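PDB 3NYY: putative glycyl-glycine endopeptidase lytM from Ruminococcus gnavus, which is probably a membrane-anchored metalloendopeptidase of the M23 family, thought to cleave peptide bonds. Local coordinates for residues 23-26 and 27-30. Numbering follows the deposited sequence.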
ATOM      1  N   VAL A  23      -4.964  -8.700  13.526  1.00 14.77           N
ATOM      2  CA  VAL A  23      -5.545 -10.008  13.161  1.00 14.42           C
ATOM      3  C   VAL A  23      -4.492 -10.807  12.412  1.00 17.73           C
ATOM      4  O   VAL A  23      -4.121 -10.443  11.287  1.00 18.87           O
ATOM      5  CB  VAL A  23      -6.802  -9.821  12.317  1.00 16.83           C
ATOM      6  CG1 VAL A  23      -7.421 -11.180  11.975  1.00 18.27           C
ATOM      7  CG2 VAL A  23      -7.832  -8.928  13.065  1.00 13.89           C
ATOM      8  N   SER A  24      -4.008 -11.862  13.055  1.00 18.84           N
ATOM      9  CA  SER A  24      -3.075 -12.813  12.467  1.00 22.52           C
ATOM     10  C   SER A  24      -3.620 -13.542  11.250  1.00 22.01           C
ATOM     11  O   SER A  24      -4.808 -13.611  11.024  1.00 19.94           O
ATOM     12  CB  SER A  24      -2.746 -13.893  13.494  1.00 25.33           C
ATOM     13  OG  SER A  24      -3.885 -14.729  13.791  1.00 26.48           O
ATOM     14  N   GLU A  25      -2.742 -14.135  10.457  1.00 24.32           N
ATOM     15  CA  GLU A  25      -3.243 -14.872   9.281  1.00 26.57           C
ATOM     16  C   GLU A  25      -4.101 -16.094   9.686  1.00 23.31           C
ATOM     17  O   GLU A  25      -5.090 -16.404   9.010  1.00 24.01           O
ATOM     18  CB  GLU A  25      -2.100 -15.240   8.298  1.00 31.48           C
ATOM     19  CG  GLU A  25      -1.477 -14.015   7.531  1.00 34.88           C
ATOM     20  CD  GLU A  25      -2.514 -13.077   6.816  1.00 47.68           C
ATOM     21  OE1 GLU A  25      -3.447 -13.575   6.137  1.00 46.73           O
ATOM     22  OE2 GLU A  25      -2.388 -11.820   6.930  1.00 48.75           O
ATOM     23  N   THR A  26      -3.752 -16.753  10.791  1.00 23.71           N
ATOM     24  CA  THR A  26      -4.560 -17.871  11.340  1.00 26.03           C
ATOM     25  C   THR A  26      -5.990 -17.417  11.597  1.00 25.22           C
ATOM     26  O   THR A  26      -6.968 -18.063  11.199  1.00 24.39           O
ATOM     27  CB  THR A  26      -3.935 -18.418  12.647  1.00 30.31           C
ATOM     28  OG1 THR A  26      -2.675 -19.007  12.316  1.00 35.81           O
ATOM     29  CG2 THR A  26      -4.816 -19.468  13.319  1.00 32.91           C
HETATM   30  N   MSE A  27      -6.109 -16.263  12.255  1.00 22.32           N
HETATM   31  CA  MSE A  27      -7.410 -15.682  12.528  0.50 19.39           C
HETATM   32  C   MSE A  27      -8.107 -15.206  11.239  1.00 17.74           C
HETATM   33  O   MSE A  27      -9.319 -15.318  11.121  1.00 20.64           O
HETATM   34  CB  MSE A  27      -7.247 -14.560  13.569  0.50 17.92           C
HETATM   35  CG  MSE A  27      -8.508 -14.133  14.245  0.50 17.54           C
HETATM   36 SE   MSE A  27      -9.457 -15.597  15.076  0.38 22.25          SE
HETATM   37  CE  MSE A  27      -7.997 -16.719  15.531  0.50 14.55           C
ATOM     38  N   GLN A  28      -7.367 -14.666  10.261  1.00 17.38           N
ATOM     39  CA  GLN A  28      -8.019 -14.281   9.000  1.00 19.69           C
ATOM     40  C   GLN A  28      -8.666 -15.478   8.302  1.00 20.32           C
ATOM     41  O   GLN A  28      -9.779 -15.387   7.820  1.00 23.62           O
ATOM     42  CB  GLN A  28      -7.070 -13.572   8.017  1.00 23.98           C
ATOM     43  CG  GLN A  28      -6.943 -12.098   8.287  1.00 26.31           C
ATOM     44  CD  GLN A  28      -8.179 -11.263   7.929  1.00 30.13           C
ATOM     45  OE1 GLN A  28      -9.148 -11.746   7.340  1.00 35.09           O
ATOM     46  NE2 GLN A  28      -8.108  -9.987   8.254  1.00 20.53           N
ATOM     47  N   VAL A  29      -7.972 -16.609   8.297  1.00 20.42           N
ATOM     48  CA  VAL A  29      -8.535 -17.811   7.712  1.00 22.61           C
ATOM     49  C   VAL A  29      -9.779 -18.217   8.488  1.00 22.47           C
ATOM     50  O   VAL A  29     -10.811 -18.528   7.894  1.00 24.00           O
ATOM     51  CB  VAL A  29      -7.514 -18.972   7.713  1.00 23.26           C
ATOM     52  CG1 VAL A  29      -8.179 -20.303   7.297  1.00 26.30           C
ATOM     53  CG2 VAL A  29      -6.279 -18.648   6.818  1.00 24.85           C
ATOM     54  N   TYR A  30      -9.700 -18.145   9.824  1.00 21.01           N
ATOM     55  CA  TYR A  30     -10.832 -18.572  10.644  1.00 20.02           C
ATOM     56  C   TYR A  30     -12.031 -17.680  10.412  1.00 19.94           C
ATOM     57  O   TYR A  30     -13.162 -18.157  10.307  1.00 19.54           O
ATOM     58  CB  TYR A  30     -10.438 -18.638  12.135  1.00 17.57           C
ATOM     59  CG  TYR A  30     -11.672 -18.877  12.985  1.00 20.89           C
ATOM     60  CD1 TYR A  30     -12.149 -20.153  13.236  1.00 28.08           C
ATOM     61  CD2 TYR A  30     -12.392 -17.792  13.453  1.00 23.77           C
ATOM     62  CE1 TYR A  30     -13.324 -20.320  13.984  1.00 28.65           C
ATOM     63  CE2 TYR A  30     -13.535 -17.937  14.129  1.00 24.67           C
ATOM     64  CZ  TYR A  30     -13.995 -19.183  14.418  1.00 21.10           C
ATOM     65  OH  TYR A  30     -15.177 -19.243  15.132  1.00 33.16           O
TER
HETATM   66  O   HOH W   1      -5.183  -8.859   9.042  1.00 24.61           O
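S24 caps the first turn of helix 25-31 through M27. S24 OG accepts from M27 N at 3.1 Å with an N-H...O angle of 162°, which identifies S24 as the N-cap. The hydroxyl is brought round by chi1 of 68°, a torsion that sets OG between the backbone N and the carbonyl carbon and lets it reach forward over the first turn. S24 OG also lies 3.4 Å from M27 CB, against the root of the side chain. The same residue opens the regular backbone pattern, since Q28 N donates to S24 O at 2.9 Å; V29 N to E25 O and Y30 N to T26 O continue it.

V23, just before the cap, folds one methyl back onto this turn. With CG1 anti to the backbone N (chi1 -178°), that branch meets M27 CB at 3.7 Å and Q28 CG at 3.8 Å, and V23 crosses both side chains at about a right angle. The result is an apolar contact between the residue ahead of the N-cap and M27, the third residue of the helix, with the same methyl lying against the aliphatic CG of Q28. The Q28 chain is bent beyond CG, which carries its amide past the valine methyl, Q28 NE2 lying 4.0 Å from V23 CG1. Q28 NE2 donates to P236 O and, at 3.2 Å, to a water; that water in turn donates to V23 O, tying the chain before the cap to the Q28 amide.

Within the region assigned to the LytM N-terminal domain, V23 packs on V41 and W45 and M27 on Y44, all of helix 37-48, while M27 also touches F64 of helix 61-71. V23 bridges to helix 235-240 by touching P236 as well, and Q28 meets R239 and Y240 there, joining this short helix to the C-terminal part of the chain.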